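Local coordinates for nitrite transporter NirC (Salmonella enterica subsp. enterica serovar Typhimurium, PDB 4FC4), which catalyses uptake and export of nitrite across the bacterial inner membrane as a pentameric channel of the formate/nitrite transporter family, at residues L52-S55 against V56-L59; H139-A142 against L143-T147; W185-L188 against A189-A192; V199-M202 against T203-L207. All coordinates share one frame; numbering follows the deposited sequence.

Contact 1 of 4, residues L52-S55 against V56-L59; sequences LDPS and VRPL
Leu-52 and Val-56 make the apolar part of this turn: CB of Leu-52 rests 3.5 Å from CG2 of Val-56, the two side chains crossing at about a right angle. With CG1 anti to the carbonyl carbon (chi1 -58°), CG2 of Val-56 falls between N and the carbonyl carbon and faces Leu-52 and Asp-53 O.

Polar side-chain bonds shape the start of the turn. OD1 of Asp-53 accepts from the backbone N of Ser-55 at 2.9 Å, an Asx turn, and OG of Ser-55 donates to the same oxygen from the other face of the carboxylate plane. Backbone bonds continue the winding, with N of Val-56 giving to O of Asp-53 at 3.3 Å and N of Arg-57 reaching O of Pro-54 only weakly.

The guanidinium of Arg-57, on a chain bent at chi2 and chi3, folds back alongside Pro-54, whose CG sits 3.8 Å above one face, toward the rim. Leu-52 O lies at the group's edge; its modelled separation from NH2 is implausibly short, so the exact bond is doubtful.

The turn joins helix 24-51 to helix 57-63, with Ser-55 and Pro-58 packing on Leu-51 of a neighbouring subunit.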
loop_
_atom_site.group_PDB
_atom_site.type_symbol
_atom_site.label_atom_id
_atom_site.label_comp_id
_atom_site.label_asym_id
_atom_site.label_seq_id
_atom_site.Cartn_x
_atom_site.Cartn_y
_atom_site.Cartn_z
ATOM N N LEU B 52 -20.957 -2.014 10.116
ATOM C CA LEU B 52 -19.989 -1.801 11.181
ATOM C C LEU B 52 -20.554 -0.966 12.327
ATOM O O LEU B 52 -21.516 -0.184 12.163
ATOM C CB LEU B 52 -18.779 -1.054 10.656
ATOM C CG LEU B 52 -18.174 -1.737 9.467
ATOM C CD1 LEU B 52 -17.055 -0.908 8.849
ATOM C CD2 LEU B 52 -17.757 -3.183 9.836
ATOM N N ASP B 53 -19.913 -1.103 13.468
ATOM C CA ASP B 53 -20.164 -0.253 14.598
ATOM C C ASP B 53 -20.006 1.235 14.234
ATOM O O ASP B 53 -19.129 1.605 13.433
ATOM C CB ASP B 53 -19.192 -0.666 15.675
ATOM C CG ASP B 53 -19.497 -0.048 16.967
ATOM O OD1 ASP B 53 -19.071 1.122 17.154
ATOM O OD2 ASP B 53 -20.149 -0.731 17.789
ATOM N N PRO B 54 -20.851 2.114 14.819
ATOM C CA PRO B 54 -20.692 3.568 14.458
ATOM C C PRO B 54 -19.265 4.121 14.681
ATOM O O PRO B 54 -18.795 4.999 13.944
ATOM C CB PRO B 54 -21.714 4.284 15.351
ATOM C CG PRO B 54 -22.714 3.227 15.711
ATOM C CD PRO B 54 -22.012 1.877 15.717
ATOM N N SER B 55 -18.535 3.567 15.626
ATOM C CA SER B 55 -17.187 4.104 15.946
ATOM C C SER B 55 -16.041 3.885 14.894
ATOM O O SER B 55 -15.005 4.505 14.992
ATOM C CB SER B 55 -16.731 3.585 17.325
ATOM O OG SER B 55 -16.427 2.210 17.216
ATOM N N VAL B 56 -16.232 2.992 13.931
ATOM C CA VAL B 56 -15.236 2.672 12.932
ATOM C C VAL B 56 -15.792 3.068 11.589
ATOM O O VAL B 56 -15.143 2.909 10.583
ATOM C CB VAL B 56 -14.880 1.137 12.890
ATOM C CG1 VAL B 56 -14.380 0.639 14.232
ATOM C CG2 VAL B 56 -16.043 0.245 12.396
ATOM N N ARG B 57 -16.999 3.591 11.551
ATOM C CA ARG B 57 -17.584 3.997 10.265
ATOM C C ARG B 57 -16.739 5.127 9.622
ATOM O O ARG B 57 -16.411 5.059 8.430
ATOM C CB ARG B 57 -19.015 4.454 10.490
ATOM C CG ARG B 57 -20.083 3.639 9.852
ATOM C CD ARG B 57 -20.910 2.861 10.841
ATOM N NE ARG B 57 -22.274 3.356 10.912
ATOM C CZ ARG B 57 -23.272 2.756 11.578
ATOM N NH1 ARG B 57 -24.448 3.308 11.599
ATOM N NH2 ARG B 57 -23.114 1.615 12.224
ATOM N N PRO B 58 -16.387 6.201 10.388
ATOM C CA PRO B 58 -15.574 7.205 9.633
ATOM C C PRO B 58 -14.240 6.670 9.022
ATOM O O PRO B 58 -13.855 7.074 7.907
ATOM C CB PRO B 58 -15.369 8.362 10.655
ATOM C CG PRO B 58 -16.576 8.224 11.647
ATOM C CD PRO B 58 -16.917 6.748 11.680
ATOM N N LEU B 59 -13.556 5.767 9.734
ATOM C CA LEU B 59 -12.293 5.238 9.275
ATOM C C LEU B 59 -12.473 4.403 8.024
ATOM O O LEU B 59 -11.763 4.594 7.003
ATOM C CB LEU B 59 -11.593 4.441 10.388
ATOM C CG LEU B 59 -10.305 3.691 9.996
ATOM C CD1 LEU B 59 -9.250 4.645 9.468
ATOM C CD2 LEU B 59 -9.819 2.893 11.195
#

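Contact 2 of 4, residues H139-A142 against L143-T147; sequences HSVA and LAKTT
Leu-143 answers His-139 one turn back: its N donates to His-139 O at 3.2 Å, and its CB packs close to the same oxygen. Its side chain meets Ala-216 in a loop.

Ala-144 follows suit, with N bonded to Ser-140 O at 3.1 Å and its methyl resting beside that carbonyl.

Lys-145 makes the one side-chain to side-chain contact between the segments. Its N gives to Val-141 O at 3.0 Å, and the aliphatic chain then runs alongside Val-141, both pointing the same way, until CE touches CG1 of Val-141 at 3.7 Å. The CG of Lys-145 lies beside its own N (chi1 -77°), and the chain stays extended until it bends at chi4. Beyond that bend the ammonium leaves this helix and forms a salt bridge with Glu-196, so the valine flanks the methylenes while the charge is met elsewhere.

At Thr-146 the pattern begins to change. Its N bonds weakly to Ala-142 O and also donates to Leu-143 O at 2.9 Å, while its CG2 presses against Ala-142 O at 3.1 Å. With OG1 placed between N and the carbonyl carbon (chi1 66°), the hydroxyl donates to Leu-143 O at 2.8 Å, in the carbonyl plane and on a lone pair. Thr-147 N adds a third donor to that oxygen.

A threonine hydroxyl turned back onto its own helix in this way is a familiar means of satisfying a buried polar side chain, here near the C-terminal end of the short helix 137-147.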
loop_
_atom_site.group_PDB
_atom_site.type_symbol
_atom_site.label_atom_id
_atom_site.label_comp_id
_atom_site.label_asym_id
_atom_site.label_seq_id
_atom_site.Cartn_x
_atom_site.Cartn_y
_atom_site.Cartn_z
ATOM N N HIS B 139 -30.620 5.916 5.179
ATOM C CA HIS B 139 -31.748 6.784 5.657
ATOM C C HIS B 139 -31.417 7.709 6.792
ATOM O O HIS B 139 -31.812 8.885 6.743
ATOM C CB HIS B 139 -33.002 5.986 5.939
ATOM C CG HIS B 139 -33.415 5.159 4.777
ATOM N ND1 HIS B 139 -33.669 3.842 4.874
ATOM C CD2 HIS B 139 -33.504 5.482 3.424
ATOM C CE1 HIS B 139 -33.957 3.356 3.651
ATOM N NE2 HIS B 139 -33.863 4.363 2.766
ATOM N N SER B 140 -30.666 7.241 7.795
ATOM C CA SER B 140 -30.397 8.113 8.914
ATOM C C SER B 140 -29.366 9.193 8.523
ATOM O O SER B 140 -29.477 10.358 8.922
ATOM C CB SER B 140 -30.024 7.328 10.150
ATOM O OG SER B 140 -28.907 6.523 9.889
ATOM N N VAL B 141 -28.396 8.851 7.688
ATOM C CA VAL B 141 -27.407 9.872 7.276
ATOM C C VAL B 141 -28.010 10.916 6.308
ATOM O O VAL B 141 -27.764 12.104 6.469
ATOM C CB VAL B 141 -26.084 9.231 6.762
ATOM C CG1 VAL B 141 -25.064 10.274 6.297
ATOM C CG2 VAL B 141 -25.495 8.416 7.867
ATOM N N ALA B 142 -28.847 10.482 5.356
ATOM C CA ALA B 142 -29.487 11.405 4.379
ATOM C C ALA B 142 -30.349 12.401 5.106
ATOM O O ALA B 142 -30.259 13.608 4.855
ATOM C CB ALA B 142 -30.320 10.646 3.362
ATOM N N LEU B 143 -31.153 11.891 6.045
ATOM C CA LEU B 143 -32.073 12.749 6.817
ATOM C C LEU B 143 -31.263 13.769 7.640
ATOM O O LEU B 143 -31.540 14.951 7.575
ATOM C CB LEU B 143 -33.046 11.915 7.679
ATOM C CG LEU B 143 -33.884 12.653 8.741
ATOM C CD1 LEU B 143 -34.957 13.538 8.118
ATOM C CD2 LEU B 143 -34.513 11.689 9.771
ATOM N N ALA B 144 -30.210 13.315 8.330
ATOM C CA ALA B 144 -29.372 14.239 9.112
ATOM C C ALA B 144 -28.771 15.322 8.191
ATOM O O ALA B 144 -28.682 16.505 8.568
ATOM C CB ALA B 144 -28.311 13.511 9.975
ATOM N N LYS B 145 -28.426 14.940 6.961
ATOM C CA LYS B 145 -27.830 15.913 6.033
ATOM C C LYS B 145 -28.872 16.938 5.615
ATOM O O LYS B 145 -28.512 18.090 5.372
ATOM C CB LYS B 145 -27.222 15.263 4.813
ATOM C CG LYS B 145 -25.867 14.595 5.037
ATOM C CD LYS B 145 -25.599 13.623 3.897
ATOM C CE LYS B 145 -24.215 13.008 3.937
ATOM N NZ LYS B 145 -23.196 14.053 3.796
ATOM N N THR B 146 -30.148 16.530 5.576
ATOM C CA THR B 146 -31.174 17.415 5.030
ATOM C C THR B 146 -31.722 18.427 6.012
ATOM O O THR B 146 -32.240 19.467 5.603
ATOM C CB THR B 146 -32.393 16.644 4.461
ATOM O OG1 THR B 146 -33.084 15.960 5.531
ATOM C CG2 THR B 146 -31.964 15.674 3.365
ATOM N N THR B 147 -31.704 18.087 7.301
ATOM C CA THR B 147 -32.252 19.001 8.336
ATOM C C THR B 147 -31.167 19.867 9.000
ATOM O O THR B 147 -31.504 20.695 9.817
ATOM C CB THR B 147 -32.997 18.251 9.457
ATOM O OG1 THR B 147 -32.053 17.421 10.135
ATOM C CG2 THR B 147 -34.111 17.376 8.883
#

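Contact 3 of 4, residues W185-L188 against A189-A192; sequences WCLL and AFIA
Leu-188 and Ala-192 meet on one flank of helix 177-192, where CD1 of the leucine stands 4.3 Å from CB of the alanine. The leucine CG, anti to N and beside the carbonyl carbon (chi1 176°), sets the branch along this flank, and Leu-44 of a neighbouring subunit packs against both residues. Ala-192 N donates to Leu-188 O at 3.0 Å, while its CB lies equally close to that oxygen.

Ala-189 fits its small methyl between the carbonyl oxygens of Trp-185 and Cys-186, and its N bonds to Trp-185 O at 3.1 Å. Leu-163 of helix 150-172 and Ile-67 of the neighbouring subunit close over it.

Leu-187 lies side by side with Phe-190, CG coming within 4.2 Å of CE2. Ile-191 lends the same ring its CG1, 3.9 Å above one face toward the rim, and its own N is held by Leu-187 O. Phe-65 touches both aliphatic side chains.

Across the two segments, side chains meet one another through carbon alone, while the methyls of Ala-189 and Ala-192 sit close to backbone oxygens. The N-H groups of 189-192 are met by the carbonyls of 185-188, and Ala-189 O takes a bond from Ser-193 OG, as suits a buried membrane helix.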
loop_
_atom_site.group_PDB
_atom_site.type_symbol
_atom_site.label_atom_id
_atom_site.label_comp_id
_atom_site.label_asym_id
_atom_site.label_seq_id
_atom_site.Cartn_x
_atom_site.Cartn_y
_atom_site.Cartn_z
ATOM N N TRP B 185 -5.894 10.048 -0.021
ATOM C CA TRP B 185 -5.670 10.795 1.202
ATOM C C TRP B 185 -6.755 11.781 1.377
ATOM O O TRP B 185 -7.284 11.938 2.489
ATOM C CB TRP B 185 -4.359 11.558 1.196
ATOM C CG TRP B 185 -3.185 10.819 1.716
ATOM C CD1 TRP B 185 -2.020 10.459 1.020
ATOM C CD2 TRP B 185 -2.990 10.325 3.071
ATOM N NE1 TRP B 185 -1.134 9.807 1.821
ATOM C CE2 TRP B 185 -1.652 9.683 3.082
ATOM C CE3 TRP B 185 -3.768 10.316 4.239
ATOM C CZ2 TRP B 185 -1.147 9.035 4.234
ATOM C CZ3 TRP B 185 -3.246 9.700 5.396
ATOM C CH2 TRP B 185 -1.959 9.068 5.396
ATOM N N CYS B 186 -7.124 12.456 0.295
ATOM C CA CYS B 186 -8.053 13.592 0.446
ATOM C C CYS B 186 -9.463 13.139 0.705
ATOM O O CYS B 186 -10.198 13.788 1.435
ATOM C CB CYS B 186 -8.043 14.468 -0.804
ATOM S SG CYS B 186 -6.519 15.373 -0.906
ATOM N N LEU B 187 -9.850 12.043 0.053
ATOM C CA LEU B 187 -11.159 11.458 0.305
ATOM C C LEU B 187 -11.239 10.775 1.705
ATOM O O LEU B 187 -12.245 10.936 2.365
ATOM C CB LEU B 187 -11.555 10.541 -0.861
ATOM C CG LEU B 187 -12.165 11.311 -2.042
ATOM C CD1 LEU B 187 -11.278 12.483 -2.507
ATOM C CD2 LEU B 187 -12.458 10.316 -3.172
ATOM N N LEU B 188 -10.198 10.059 2.178
ATOM C CA LEU B 188 -10.131 9.733 3.643
ATOM C C LEU B 188 -10.512 10.952 4.513
ATOM O O LEU B 188 -11.372 10.889 5.411
ATOM C CB LEU B 188 -8.746 9.229 4.029
ATOM C CG LEU B 188 -8.448 8.924 5.505
ATOM C CD1 LEU B 188 -9.452 7.942 6.117
ATOM C CD2 LEU B 188 -7.071 8.319 5.615
ATOM N N ALA B 189 -9.878 12.081 4.202
ATOM C CA ALA B 189 -9.924 13.239 5.048
ATOM C C ALA B 189 -11.332 13.890 4.971
ATOM O O ALA B 189 -11.880 14.228 6.019
ATOM C CB ALA B 189 -8.839 14.263 4.656
ATOM N N PHE B 190 -11.906 14.083 3.790
ATOM C CA PHE B 190 -13.184 14.793 3.779
ATOM C C PHE B 190 -14.320 13.954 4.345
ATOM O O PHE B 190 -15.135 14.456 5.121
ATOM C CB PHE B 190 -13.474 15.470 2.437
ATOM C CG PHE B 190 -14.541 14.799 1.611
ATOM C CD1 PHE B 190 -15.906 14.802 2.017
ATOM C CD2 PHE B 190 -14.213 14.218 0.376
ATOM C CE1 PHE B 190 -16.869 14.157 1.245
ATOM C CE2 PHE B 190 -15.191 13.624 -0.389
ATOM C CZ PHE B 190 -16.509 13.574 0.042
ATOM N N ILE B 191 -14.378 12.662 3.986
ATOM C CA ILE B 191 -15.472 11.795 4.465
ATOM C C ILE B 191 -15.306 11.622 5.985
ATOM O O ILE B 191 -16.236 11.892 6.751
ATOM C CB ILE B 191 -15.452 10.396 3.772
ATOM C CG1 ILE B 191 -15.798 10.482 2.282
ATOM C CG2 ILE B 191 -16.374 9.403 4.496
ATOM C CD1 ILE B 191 -17.304 10.514 2.031
ATOM N N ALA B 192 -14.135 11.157 6.417
ATOM C CA ALA B 192 -13.917 10.913 7.839
ATOM C C ALA B 192 -14.066 12.158 8.717
ATOM O O ALA B 192 -14.460 12.042 9.851
ATOM C CB ALA B 192 -12.565 10.195 8.107
#

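Contact 4 of 4, residues V199-M202 against T203-L207; sequences VANM and TLFAL
Asn-201 and Phe-205 make the closest side-chain meeting along helix 198-209, CB of the asparagine standing 3.5 Å from ring atom CE2. The phenylalanine CG, anti to its carbonyl carbon (chi1 -68°), swings the ring back toward the preceding turn. There it lies obliquely beside the peptide, with CD2 only 3.2 Å from Asn-201 O. That oxygen also takes the backbone N of Phe-205 at 2.7 Å, with a C=O...N angle of 170°. Helices 137-147 and 219-248 hold the ring from outside, through Thr-146 and Ile-222 among others.

Thr-203 shows what happens where the helix opens slightly. Its N stands 3.6 Å from Val-199 O and donates weakly to Ala-200 O instead. OG1 sits beside the backbone N (chi1 -70°) and faces back down the helix, where a water links it to the stretched turn: the water donates to Val-199 O at 3.0 Å and also hydrogen-bonds to Thr-203 OG1, at a short 2.5 Å.

Met-202 runs straight beyond CG to pack on Trp-109 of helix 98-125. On another side Leu-204 reaches Phe-46 of helix 24-51.

Ala-200 N bonds to the side chain of His-197, in the break that separates this helix from helix 177-192. Such an interrupted membrane helix is a hallmark of the formate/nitrite transporter fold, and, as in other members of the family, the histidine in the break probably faces the transport pathway.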
loop_
_atom_site.group_PDB
_atom_site.type_symbol
_atom_site.label_atom_id
_atom_site.label_comp_id
_atom_site.label_asym_id
_atom_site.label_seq_id
_atom_site.Cartn_x
_atom_site.Cartn_y
_atom_site.Cartn_z
ATOM N N VAL B 199 -22.140 16.656 -5.244
ATOM C CA VAL B 199 -22.410 15.535 -6.179
ATOM C C VAL B 199 -22.522 14.187 -5.444
ATOM O O VAL B 199 -23.407 13.368 -5.715
ATOM C CB VAL B 199 -21.361 15.498 -7.323
ATOM C CG1 VAL B 199 -21.589 14.344 -8.266
ATOM C CG2 VAL B 199 -21.388 16.805 -8.109
ATOM N N ALA B 200 -21.640 13.928 -4.507
ATOM C CA ALA B 200 -21.761 12.656 -3.756
ATOM C C ALA B 200 -23.096 12.605 -2.970
ATOM O O ALA B 200 -23.682 11.541 -2.827
ATOM C CB ALA B 200 -20.573 12.443 -2.820
ATOM N N ASN B 201 -23.580 13.747 -2.478
ATOM C CA ASN B 201 -24.847 13.774 -1.758
ATOM C C ASN B 201 -26.016 13.430 -2.677
ATOM O O ASN B 201 -26.958 12.769 -2.266
ATOM C CB ASN B 201 -25.098 15.122 -1.054
ATOM C CG ASN B 201 -24.234 15.345 0.202
ATOM O OD1 ASN B 201 -24.317 16.438 0.823
ATOM N ND2 ASN B 201 -23.400 14.375 0.571
ATOM N N MET B 202 -25.929 13.862 -3.929
ATOM C CA MET B 202 -26.933 13.546 -4.948
ATOM C C MET B 202 -27.233 12.051 -4.996
ATOM O O MET B 202 -28.411 11.681 -5.018
ATOM C CB MET B 202 -26.503 14.004 -6.351
ATOM C CG MET B 202 -26.323 15.497 -6.532
ATOM S SD MET B 202 -25.516 15.926 -8.103
ATOM C CE MET B 202 -25.485 17.703 -7.955
ATOM N N THR B 203 -26.205 11.200 -5.014
ATOM C CA THR B 203 -26.447 9.761 -5.034
ATOM C C THR B 203 -27.078 9.327 -3.690
ATOM O O THR B 203 -28.032 8.552 -3.634
ATOM C CB THR B 203 -25.164 8.921 -5.347
ATOM O OG1 THR B 203 -24.771 9.097 -6.720
ATOM C CG2 THR B 203 -25.462 7.436 -5.177
ATOM N N LEU B 204 -26.549 9.829 -2.581
ATOM C CA LEU B 204 -27.067 9.401 -1.291
ATOM C C LEU B 204 -28.542 9.760 -1.234
ATOM O O LEU B 204 -29.382 8.930 -0.818
ATOM C CB LEU B 204 -26.323 10.069 -0.155
ATOM C CG LEU B 204 -26.871 9.594 1.177
ATOM C CD1 LEU B 204 -26.599 8.104 1.419
ATOM C CD2 LEU B 204 -26.254 10.506 2.213
ATOM N N PHE B 205 -28.857 10.990 -1.656
ATOM C CA PHE B 205 -30.218 11.445 -1.577
ATOM C C PHE B 205 -31.147 10.617 -2.421
ATOM O O PHE B 205 -32.299 10.405 -2.028
ATOM C CB PHE B 205 -30.349 12.934 -1.866
ATOM C CG PHE B 205 -29.731 13.818 -0.796
ATOM C CD1 PHE B 205 -29.847 13.506 0.533
ATOM C CD2 PHE B 205 -29.011 14.958 -1.132
ATOM C CE1 PHE B 205 -29.266 14.311 1.509
ATOM C CE2 PHE B 205 -28.438 15.773 -0.160
ATOM C CZ PHE B 205 -28.562 15.445 1.164
ATOM N N ALA B 206 -30.638 10.083 -3.542
ATOM C CA ALA B 206 -31.502 9.382 -4.493
ATOM C C ALA B 206 -31.754 7.962 -3.931
ATOM O O ALA B 206 -32.907 7.450 -3.915
ATOM C CB ALA B 206 -30.899 9.401 -5.903
ATOM N N LEU B 207 -30.693 7.366 -3.412
ATOM C CA LEU B 207 -30.761 6.079 -2.734
ATOM C C LEU B 207 -31.755 6.071 -1.564
ATOM O O LEU B 207 -32.584 5.173 -1.449
ATOM C CB LEU B 207 -29.373 5.739 -2.189
ATOM C CG LEU B 207 -28.308 5.306 -3.189
ATOM C CD1 LEU B 207 -27.019 5.109 -2.421
ATOM C CD2 LEU B 207 -28.730 4.043 -3.965
HETATM O O HOH W 1 -22.891 10.677 -7.019
#

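In the fold
From the N terminus the four contacts come in series; none nests within or crosses another, and each closes no more than a local turn. Contact 1 turns the chain from helix 24-51 into helix 57-63, and its Pro-58 O packs on the Ala-192 methyl of contact 3, so two sequence-distant turns meet where both touch a second subunit. Contact 2, on helix 137-147, rests instead against contact 4, with Thr-146 and Lys-145 on Phe-205 and Leu-204; their centres lie about 11 Å apart. Contacts 3 and 4 sit on consecutive helices, yet their nearest atoms remain about 5 Å apart. One pair therefore lies at the subunit interface; the other, untouched by other subunits, joins two helices within one protomer.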